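Local coordinates for DNA repair protein PprA (Deinococcus deserti, PDB 6MC8) that probably binds DNA and takes part in the repair of radiation damage and in genome segregation, working as a dimer that can form filaments, at residues 137-148 against 179-187; 77-85 against 257-265. The protein carries 2 engineered substitutions. All coordinates share one frame; numbering follows the deposited sequence.

In the fold
Both contacts reach the same four-stranded antiparallel sheet and both are partly buried. Contact 1, its centre about 17 Å from the centre of the chain, lays the loop 137-148 along the inner strand 179-186; contact 2, its centre only about 4 Å from the chain centre, sets the end of helix 62-80 against the start of an outermost strand, 261-267. Contact 1 has no hydrogen bond between its segments and relies on stacking and apolar packing, and its loop also meets the second subunit. Contact 2 combines backbone and hydroxyl hydrogen bonds, a salt bridge and ring packing. The two adjoin where I142 packs on L85 and W184 on V263, their centres about 13 Å apart.

Contact 1 of 2, residues 137-148 against 179-187; sequences RSEWGILPEGHR and TWTRTWRQG
The guanidinium of R137 lies flat over one face of the W180 indole, with planes 14° apart and CZ 3.5 Å from the centroid of the W180 six-membered ring. A bend at chi3 (-58°) brings the guanidinium down onto the ring, while CD rests over the five-membered part. Further along strand 179-186, I142 is wedged between two flat groups. Its CD1 stands over the six-membered ring of W184, 3.4 Å from that ring's centroid, and its CG2 reaches W184 NE1 at 3.5 Å. The same CD1 also meets a face of the R182 guanidinium, 3.5 Å from R182 NE. L143 closes this end with its two methyls: CD1 lies 3.7 Å from R185 O, and CD2 is 3.8 Å from CB of Q186, alongside the extended Q186 chain, which runs the other way.

No hydrogen bond joins the two segments; polar partners lie in the second shell. E193 forms a salt bridge with R182 NE, and E169 accepts bonds from the backbone nitrogens of I142 and L143. Within the loop, R148 NH2 donates to E139 O at 3.0 Å, drawing its two ends together; R148 NH1 and R182 NH1 remain 4.4 Å apart, two like charges close together. R166 of the second subunit bonds to the backbone oxygens of P144 and H147, linking the loop to the dimer interface. The contact between loop and strand therefore rests on cation-pi, CH-pi and dispersion forces, and E193 probably offsets part of the positive charge gathered beside the apolar I142.

Contact 2 of 2, residues 77-85 against 257-265; sequences HDRWGLGLL and FAVSSAVVR
F257 CD1 sits over the middle of the W80 indole, 3.5 Å from W80 CE2, with the two rings inclined at 37°. F257 CB adds a CH-pi contact over the five-membered ring, and the A258 carbonyl oxygen lies at the indole's edge, 3.4 Å from W80 CD1. W80 NE1 turns to T45, while I122 and A123 of helix 119-127 pack on F257. Replacing this indole by an alanine is likely to open a gap against F257 and leave T45 OG1 without its NE1 partner.

Beside this packed end, the carbonyl of R79 takes two backbone donors: S260 N at 2.8 Å, almost straight ahead of the oxygen, and S261 N at 3.0 Å from above the carbonyl plane. S260 OG, placed between its own backbone N and carbonyl carbon (chi1 68°), donates to W80 O at 2.7 Å. G81 CA comes within 3.3 Å of S260 OG, leaving little room for a CB, and S261 OG is bonded to H195 and E193.

The other end is polar and opens toward solvent at R265, though the salt bridge itself is closely made. R265 grips D78 end-on: NH2 meets OD1 and NH1 meets OD2, each at 2.9 Å. Both oxygens lie near the guanidinium plane but are approached from above the carboxylate, the two planes being 42° apart. V263 CG2 touches D78 CB, and V263 CG1 lies over a face of the R265 guanidinium. G81, with positive phi, is where the chain leaves helix 62-80. The C-terminal end of that helix, its last carbonyls bonded to S260 and S261, thus packs against the loop leading into strand 261-267 and the first residues of that strand, outermost within this chain in an antiparallel sheet.

Contact 1 of 2, residues 137-148 against 179-187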
loop_
_atom_site.group_PDB
_atom_site.type_symbol
_atom_site.label_atom_id
_atom_site.label_comp_id
_atom_site.label_asym_id
_atom_site.label_seq_id
_atom_site.Cartn_x
_atom_site.Cartn_y
_atom_site.Cartn_z
ATOM N N ARG A 137 -20.420 15.798 -2.981
ATOM C CA ARG A 137 -19.113 15.483 -2.429
ATOM C C ARG A 137 -18.173 14.996 -3.521
ATOM O O ARG A 137 -18.592 14.605 -4.611
ATOM C CB ARG A 137 -19.224 14.421 -1.341
ATOM C CG ARG A 137 -19.953 14.877 -0.114
ATOM C CD ARG A 137 -19.874 13.837 0.987
ATOM N NE ARG A 137 -20.414 12.551 0.561
ATOM C CZ ARG A 137 -21.704 12.239 0.554
ATOM N NH1 ARG A 137 -22.611 13.128 0.925
ATOM N NH2 ARG A 137 -22.094 11.042 0.151
ATOM N N SER A 138 -16.883 15.008 -3.205
ATOM C CA SER A 138 -15.862 14.664 -4.185
ATOM C C SER A 138 -15.824 13.159 -4.416
ATOM O O SER A 138 -15.803 12.373 -3.466
ATOM C CB SER A 138 -14.500 15.166 -3.717
ATOM O OG SER A 138 -13.491 14.848 -4.655
ATOM N N GLU A 139 -15.809 12.758 -5.685
ATOM C CA GLU A 139 -15.751 11.346 -6.035
ATOM C C GLU A 139 -14.337 10.805 -6.159
ATOM O O GLU A 139 -14.175 9.585 -6.258
ATOM C CB GLU A 139 -16.482 11.078 -7.353
ATOM C CG GLU A 139 -17.989 11.093 -7.264
ATOM C CD GLU A 139 -18.642 10.843 -8.605
ATOM O OE1 GLU A 139 -17.923 10.838 -9.622
ATOM O OE2 GLU A 139 -19.868 10.638 -8.643
ATOM N N TRP A 140 -13.323 11.667 -6.173
ATOM C CA TRP A 140 -11.955 11.184 -6.281
ATOM C C TRP A 140 -11.538 10.462 -5.010
ATOM O O TRP A 140 -11.939 10.831 -3.903
ATOM C CB TRP A 140 -10.959 12.320 -6.526
ATOM C CG TRP A 140 -11.088 13.111 -7.789
ATOM C CD1 TRP A 140 -11.368 14.437 -7.889
ATOM C CD2 TRP A 140 -10.975 12.624 -9.128
ATOM N NE1 TRP A 140 -11.398 14.817 -9.201
ATOM C CE2 TRP A 140 -11.167 13.720 -9.985
ATOM C CE3 TRP A 140 -10.720 11.372 -9.686
ATOM C CZ2 TRP A 140 -11.122 13.602 -11.368
ATOM C CZ3 TRP A 140 -10.672 11.257 -11.056
ATOM C CH2 TRP A 140 -10.873 12.364 -11.883
ATOM N N GLY A 141 -10.729 9.425 -5.178
ATOM C CA GLY A 141 -10.000 8.879 -4.063
ATOM C C GLY A 141 -8.752 9.691 -3.771
ATOM O O GLY A 141 -8.138 10.277 -4.655
ATOM N N ILE A 142 -8.388 9.727 -2.492
ATOM C CA ILE A 142 -7.190 10.442 -2.070
ATOM C C ILE A 142 -5.944 9.665 -2.473
ATOM O O ILE A 142 -4.989 10.222 -3.025
ATOM C CB ILE A 142 -7.241 10.688 -0.555
ATOM C CG1 ILE A 142 -8.488 11.492 -0.220
ATOM C CG2 ILE A 142 -5.991 11.395 -0.083
ATOM C CD1 ILE A 142 -8.797 11.536 1.218
ATOM N N LEU A 143 -5.947 8.369 -2.213
ATOM C CA LEU A 143 -4.895 7.471 -2.645
ATOM C C LEU A 143 -5.003 7.244 -4.151
ATOM O O LEU A 143 -5.967 7.676 -4.786
ATOM C CB LEU A 143 -5.008 6.165 -1.860
ATOM C CG LEU A 143 -4.779 6.237 -0.356
ATOM C CD1 LEU A 143 -4.932 4.862 0.234
ATOM C CD2 LEU A 143 -3.421 6.810 -0.046
ATOM N N PRO A 144 -4.020 6.585 -4.771
ATOM C CA PRO A 144 -4.224 6.103 -6.140
ATOM C C PRO A 144 -5.350 5.083 -6.230
ATOM O O PRO A 144 -5.815 4.539 -5.225
ATOM C CB PRO A 144 -2.875 5.478 -6.498
ATOM C CG PRO A 144 -1.912 6.249 -5.709
ATOM C CD PRO A 144 -2.586 6.554 -4.415
ATOM N N GLU A 145 -5.783 4.844 -7.470
ATOM C CA GLU A 145 -7.018 4.117 -7.747
ATOM C C GLU A 145 -6.943 2.685 -7.250
ATOM O O GLU A 145 -6.128 1.889 -7.720
ATOM C CB GLU A 145 -7.326 4.143 -9.246
ATOM C CG GLU A 145 -8.685 3.552 -9.597
ATOM C CD GLU A 145 -9.024 3.673 -11.073
ATOM O OE1 GLU A 145 -8.183 4.177 -11.844
ATOM O OE2 GLU A 145 -10.138 3.269 -11.464
ATOM N N GLY A 146 -7.781 2.387 -6.271
ATOM C CA GLY A 146 -7.769 1.094 -5.633
ATOM C C GLY A 146 -9.029 0.906 -4.829
ATOM O O GLY A 146 -10.014 1.622 -5.008
ATOM N N HIS A 147 -8.984 -0.072 -3.935
ATOM C CA HIS A 147 -10.153 -0.416 -3.142
ATOM C C HIS A 147 -10.373 0.624 -2.054
ATOM O O HIS A 147 -9.487 0.875 -1.234
ATOM C CB HIS A 147 -9.986 -1.796 -2.523
ATOM C CG HIS A 147 -11.168 -2.240 -1.723
ATOM N ND1 HIS A 147 -12.327 -2.700 -2.306
ATOM C CD2 HIS A 147 -11.381 -2.270 -0.389
ATOM C CE1 HIS A 147 -13.197 -3.011 -1.364
ATOM N NE2 HIS A 147 -12.648 -2.757 -0.191
ATOM N N ARG A 148 -11.554 1.225 -2.047
ATOM C CA ARG A 148 -11.977 2.076 -0.950
ATOM C C ARG A 148 -13.022 1.350 -0.118
ATOM O O ARG A 148 -13.846 0.605 -0.654
ATOM C CB ARG A 148 -12.501 3.420 -1.454
ATOM C CG ARG A 148 -11.389 4.325 -1.952
ATOM C CD ARG A 148 -11.882 5.703 -2.321
ATOM N NE ARG A 148 -12.635 5.744 -3.566
ATOM C CZ ARG A 148 -13.324 6.802 -3.971
ATOM N NH1 ARG A 148 -13.373 7.886 -3.214
ATOM N NH2 ARG A 148 -13.975 6.776 -5.121
ATOM N N THR A 179 -22.351 16.481 8.357
ATOM C CA THR A 179 -20.929 16.175 8.343
ATOM C C THR A 179 -20.684 14.783 7.775
ATOM O O THR A 179 -21.356 13.820 8.146
ATOM C CB THR A 179 -20.371 16.305 9.767
ATOM O OG1 THR A 179 -20.199 17.688 10.094
ATOM C CG2 THR A 179 -19.097 15.538 9.979
ATOM N N TRP A 180 -19.730 14.695 6.853
ATOM C CA TRP A 180 -19.281 13.443 6.268
ATOM C C TRP A 180 -17.794 13.268 6.532
ATOM O O TRP A 180 -17.037 14.239 6.559
ATOM C CB TRP A 180 -19.583 13.429 4.777
ATOM C CG TRP A 180 -21.028 13.232 4.504
ATOM C CD1 TRP A 180 -22.001 14.178 4.537
ATOM C CD2 TRP A 180 -21.659 12.022 4.090
ATOM N NE1 TRP A 180 -23.210 13.625 4.214
ATOM C CE2 TRP A 180 -23.024 12.299 3.932
ATOM C CE3 TRP A 180 -21.203 10.725 3.853
ATOM C CZ2 TRP A 180 -23.935 11.332 3.538
ATOM C CZ3 TRP A 180 -22.104 9.771 3.467
ATOM C CH2 TRP A 180 -23.458 10.077 3.311
ATOM N N THR A 181 -17.376 12.025 6.744
ATOM C CA THR A 181 -16.015 11.775 7.188
ATOM C C THR A 181 -15.416 10.563 6.484
ATOM O O THR A 181 -16.129 9.682 6.003
ATOM C CB THR A 181 -15.958 11.614 8.718
ATOM O OG1 THR A 181 -14.600 11.483 9.141
ATOM C CG2 THR A 181 -16.743 10.423 9.172
ATOM N N ARG A 182 -14.084 10.552 6.409
ATOM C CA ARG A 182 -13.327 9.452 5.833
ATOM C C ARG A 182 -11.929 9.417 6.433
ATOM O O ARG A 182 -11.410 10.427 6.907
ATOM C CB ARG A 182 -13.253 9.547 4.303
ATOM C CG ARG A 182 -12.590 10.787 3.751
ATOM C CD ARG A 182 -12.705 10.787 2.247
ATOM N NE ARG A 182 -12.216 12.011 1.631
ATOM C CZ ARG A 182 -12.216 12.230 0.323
ATOM N NH1 ARG A 182 -12.673 11.304 -0.500
ATOM N NH2 ARG A 182 -11.764 13.373 -0.163
ATOM N N THR A 183 -11.329 8.232 6.404
ATOM C CA THR A 183 -10.053 7.951 7.044
ATOM C C THR A 183 -9.148 7.232 6.055
ATOM O O THR A 183 -9.597 6.328 5.347
ATOM C CB THR A 183 -10.270 7.100 8.312
ATOM O OG1 THR A 183 -11.008 7.860 9.277
ATOM C CG2 THR A 183 -8.956 6.626 8.922
ATOM N N TRP A 184 -7.883 7.645 5.986
ATOM C CA TRP A 184 -6.952 6.976 5.095
ATOM C C TRP A 184 -5.549 6.989 5.682
ATOM O O TRP A 184 -5.193 7.863 6.474
ATOM C CB TRP A 184 -6.968 7.612 3.700
ATOM C CG TRP A 184 -6.359 8.975 3.573
ATOM C CD1 TRP A 184 -5.131 9.272 3.072
ATOM C CD2 TRP A 184 -6.938 10.219 3.975
ATOM N NE1 TRP A 184 -4.918 10.622 3.107
ATOM C CE2 TRP A 184 -6.011 11.229 3.663
ATOM C CE3 TRP A 184 -8.152 10.578 4.569
ATOM C CZ2 TRP A 184 -6.261 12.574 3.911
ATOM C CZ3 TRP A 184 -8.394 11.913 4.817
ATOM C CH2 TRP A 184 -7.452 12.892 4.496
ATOM N N ARG A 185 -4.765 5.986 5.296
ATOM C CA ARG A 185 -3.345 5.907 5.601
ATOM C C ARG A 185 -2.551 5.951 4.303
ATOM O O ARG A 185 -2.899 5.269 3.338
ATOM C CB ARG A 185 -3.002 4.633 6.388
ATOM C CG ARG A 185 -1.506 4.443 6.627
ATOM C CD ARG A 185 -1.155 3.241 7.473
ATOM N NE ARG A 185 -1.484 3.449 8.873
ATOM C CZ ARG A 185 -2.383 2.745 9.539
ATOM N NH1 ARG A 185 -3.037 1.770 8.932
ATOM N NH2 ARG A 185 -2.620 3.007 10.812
ATOM N N GLN A 186 -1.503 6.770 4.276
ATOM C CA GLN A 186 -0.545 6.779 3.179
ATOM C C GLN A 186 0.849 6.699 3.781
ATOM O O GLN A 186 1.357 7.690 4.313
ATOM C CB GLN A 186 -0.695 8.020 2.305
ATOM C CG GLN A 186 0.152 7.964 1.057
ATOM C CD GLN A 186 -0.031 9.171 0.181
ATOM O OE1 GLN A 186 -0.734 10.110 0.541
ATOM N NE2 GLN A 186 0.591 9.153 -0.987
ATOM N N GLY A 187 1.461 5.523 3.698
ATOM C CA GLY A 187 2.764 5.306 4.287
ATOM C C GLY A 187 2.707 5.205 5.793
ATOM O O GLY A 187 2.101 4.281 6.338
#

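Contact 2 of 2, residues 77-85 against 257-265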
loop_
_atom_site.group_PDB
_atom_site.type_symbol
_atom_site.label_atom_id
_atom_site.label_comp_id
_atom_site.label_asym_id
_atom_site.label_seq_id
_atom_site.Cartn_x
_atom_site.Cartn_y
_atom_site.Cartn_z
ATOM N N HIS A 77 -5.863 24.024 1.294
ATOM C CA HIS A 77 -6.608 23.043 0.513
ATOM C C HIS A 77 -7.201 21.948 1.386
ATOM O O HIS A 77 -8.171 21.296 0.987
ATOM C CB HIS A 77 -5.737 22.435 -0.581
ATOM C CG HIS A 77 -5.650 23.272 -1.813
ATOM N ND1 HIS A 77 -6.717 23.432 -2.666
ATOM C CD2 HIS A 77 -4.628 23.971 -2.355
ATOM C CE1 HIS A 77 -6.362 24.207 -3.670
ATOM N NE2 HIS A 77 -5.097 24.546 -3.508
ATOM N N ASP A 78 -6.639 21.729 2.576
ATOM C CA ASP A 78 -7.254 20.802 3.520
ATOM C C ASP A 78 -8.570 21.354 4.042
ATOM O O ASP A 78 -9.452 20.598 4.455
ATOM C CB ASP A 78 -6.310 20.523 4.688
ATOM C CG ASP A 78 -5.119 19.695 4.293
ATOM O OD1 ASP A 78 -5.239 18.881 3.362
ATOM O OD2 ASP A 78 -4.058 19.859 4.917
ATOM N N ARG A 79 -8.720 22.672 4.017
ATOM C CA ARG A 79 -9.868 23.331 4.604
ATOM C C ARG A 79 -10.856 23.833 3.563
ATOM O O ARG A 79 -12.057 23.871 3.836
ATOM C CB ARG A 79 -9.373 24.467 5.490
ATOM C CG ARG A 79 -8.609 23.928 6.668
ATOM C CD ARG A 79 -7.974 25.008 7.468
ATOM N NE ARG A 79 -7.352 24.483 8.673
ATOM C CZ ARG A 79 -6.742 25.231 9.580
ATOM N NH1 ARG A 79 -6.677 26.541 9.420
ATOM N NH2 ARG A 79 -6.208 24.667 10.648
ATOM N N TRP A 80 -10.374 24.194 2.375
ATOM C CA TRP A 80 -11.267 24.524 1.270
ATOM C C TRP A 80 -12.093 23.321 0.835
ATOM O O TRP A 80 -13.251 23.479 0.437
ATOM C CB TRP A 80 -10.448 25.073 0.108
ATOM C CG TRP A 80 -9.959 26.461 0.328
ATOM C CD1 TRP A 80 -10.479 27.384 1.176
ATOM C CD2 TRP A 80 -8.797 27.058 -0.249
ATOM N NE1 TRP A 80 -9.747 28.538 1.127
ATOM C CE2 TRP A 80 -8.702 28.361 0.263
ATOM C CE3 TRP A 80 -7.837 26.622 -1.164
ATOM C CZ2 TRP A 80 -7.688 29.234 -0.110
ATOM C CZ3 TRP A 80 -6.833 27.488 -1.530
ATOM C CH2 TRP A 80 -6.764 28.779 -1.006
ATOM N N GLY A 81 -11.525 22.120 0.926
ATOM C CA GLY A 81 -12.249 20.886 0.693
ATOM C C GLY A 81 -12.698 20.683 -0.736
ATOM O O GLY A 81 -13.839 20.292 -0.988
ATOM N N LEU A 82 -11.809 20.947 -1.680
ATOM C CA LEU A 82 -12.157 20.883 -3.087
ATOM C C LEU A 82 -12.055 19.476 -3.649
ATOM O O LEU A 82 -12.468 19.248 -4.788
ATOM C CB LEU A 82 -11.262 21.834 -3.883
ATOM C CG LEU A 82 -11.326 23.286 -3.404
ATOM C CD1 LEU A 82 -10.381 24.170 -4.195
ATOM C CD2 LEU A 82 -12.737 23.835 -3.432
ATOM N N GLY A 83 -11.541 18.527 -2.878
ATOM C CA GLY A 83 -11.367 17.178 -3.373
ATOM C C GLY A 83 -10.138 17.018 -4.235
ATOM O O GLY A 83 -10.167 16.270 -5.217
ATOM N N LEU A 84 -9.054 17.708 -3.888
ATOM C CA LEU A 84 -7.824 17.688 -4.665
ATOM C C LEU A 84 -6.675 17.111 -3.847
ATOM O O LEU A 84 -5.515 17.458 -4.060
ATOM C CB LEU A 84 -7.484 19.090 -5.161
ATOM C CG LEU A 84 -8.596 19.787 -5.947
ATOM C CD1 LEU A 84 -8.170 21.174 -6.403
ATOM C CD2 LEU A 84 -9.081 18.952 -7.104
ATOM N N LEU A 85 -6.999 16.228 -2.902
ATOM C CA LEU A 85 -5.997 15.616 -2.038
ATOM C C LEU A 85 -5.158 14.575 -2.762
ATOM O O LEU A 85 -4.077 14.224 -2.283
ATOM C CB LEU A 85 -6.685 14.992 -0.825
ATOM C CG LEU A 85 -7.313 15.990 0.142
ATOM C CD1 LEU A 85 -8.175 15.292 1.171
ATOM C CD2 LEU A 85 -6.222 16.778 0.822
ATOM N N PHE A 257 -13.847 31.377 -2.217
ATOM C CA PHE A 257 -13.260 30.310 -1.425
ATOM C C PHE A 257 -13.973 30.238 -0.087
ATOM O O PHE A 257 -14.200 31.263 0.557
ATOM C CB PHE A 257 -11.759 30.533 -1.215
ATOM C CG PHE A 257 -10.932 30.298 -2.439
ATOM C CD1 PHE A 257 -10.473 29.030 -2.740
ATOM C CD2 PHE A 257 -10.627 31.337 -3.300
ATOM C CE1 PHE A 257 -9.716 28.805 -3.862
ATOM C CE2 PHE A 257 -9.878 31.115 -4.430
ATOM C CZ PHE A 257 -9.417 29.849 -4.708
ATOM N N ALA A 258 -14.327 29.026 0.323
ATOM C CA ALA A 258 -14.982 28.805 1.599
ATOM C C ALA A 258 -14.374 27.586 2.275
ATOM O O ALA A 258 -13.792 26.719 1.624
ATOM C CB ALA A 258 -16.493 28.623 1.431
ATOM N N VAL A 259 -14.521 27.532 3.595
ATOM C CA VAL A 259 -14.074 26.390 4.385
ATOM C C VAL A 259 -15.163 25.330 4.388
ATOM O O VAL A 259 -16.302 25.599 4.776
ATOM C CB VAL A 259 -13.719 26.812 5.819
ATOM C CG1 VAL A 259 -13.471 25.596 6.689
ATOM C CG2 VAL A 259 -12.497 27.670 5.816
ATOM N N SER A 260 -14.809 24.120 3.961
ATOM C CA SER A 260 -15.728 22.997 4.001
ATOM C C SER A 260 -15.157 21.750 4.658
ATOM O O SER A 260 -15.927 20.839 4.971
ATOM C CB SER A 260 -16.206 22.636 2.586
ATOM O OG SER A 260 -15.155 22.114 1.805
ATOM N N SER A 261 -13.851 21.676 4.890
ATOM C CA SER A 261 -13.263 20.486 5.479
ATOM C C SER A 261 -12.250 20.868 6.549
ATOM O O SER A 261 -11.947 22.041 6.763
ATOM C CB SER A 261 -12.598 19.596 4.423
ATOM O OG SER A 261 -13.551 19.045 3.541
ATOM N N ALA A 262 -11.756 19.845 7.237
ATOM C CA ALA A 262 -10.658 19.951 8.183
ATOM C C ALA A 262 -9.988 18.592 8.277
ATOM O O ALA A 262 -10.662 17.574 8.442
ATOM C CB ALA A 262 -11.134 20.412 9.563
ATOM N N VAL A 263 -8.664 18.575 8.158
ATOM C CA VAL A 263 -7.894 17.340 8.092
ATOM C C VAL A 263 -6.922 17.295 9.264
ATOM O O VAL A 263 -6.195 18.262 9.515
ATOM C CB VAL A 263 -7.144 17.221 6.749
ATOM C CG1 VAL A 263 -6.336 15.940 6.689
ATOM C CG2 VAL A 263 -8.110 17.294 5.584
ATOM N N VAL A 264 -6.913 16.175 9.983
ATOM C CA VAL A 264 -5.943 15.912 11.040
ATOM C C VAL A 264 -5.095 14.720 10.620
ATOM O O VAL A 264 -5.631 13.688 10.203
ATOM C CB VAL A 264 -6.630 15.659 12.394
ATOM C CG1 VAL A 264 -5.614 15.297 13.456
ATOM C CG2 VAL A 264 -7.392 16.880 12.827
ATOM N N ARG A 265 -3.775 14.866 10.717
ATOM C CA ARG A 265 -2.835 13.831 10.318
ATOM C C ARG A 265 -1.980 13.402 11.503
ATOM O O ARG A 265 -1.766 14.165 12.448
ATOM C CB ARG A 265 -1.938 14.312 9.177
ATOM C CG ARG A 265 -2.678 14.519 7.876
ATOM C CD ARG A 265 -1.765 15.045 6.797
ATOM N NE ARG A 265 -2.468 15.246 5.537
ATOM C CZ ARG A 265 -3.080 16.371 5.195
ATOM N NH1 ARG A 265 -3.090 17.403 6.022
ATOM N NH2 ARG A 265 -3.691 16.461 4.029
HETATM O O HOH W 1 -5.092 19.920 8.016
#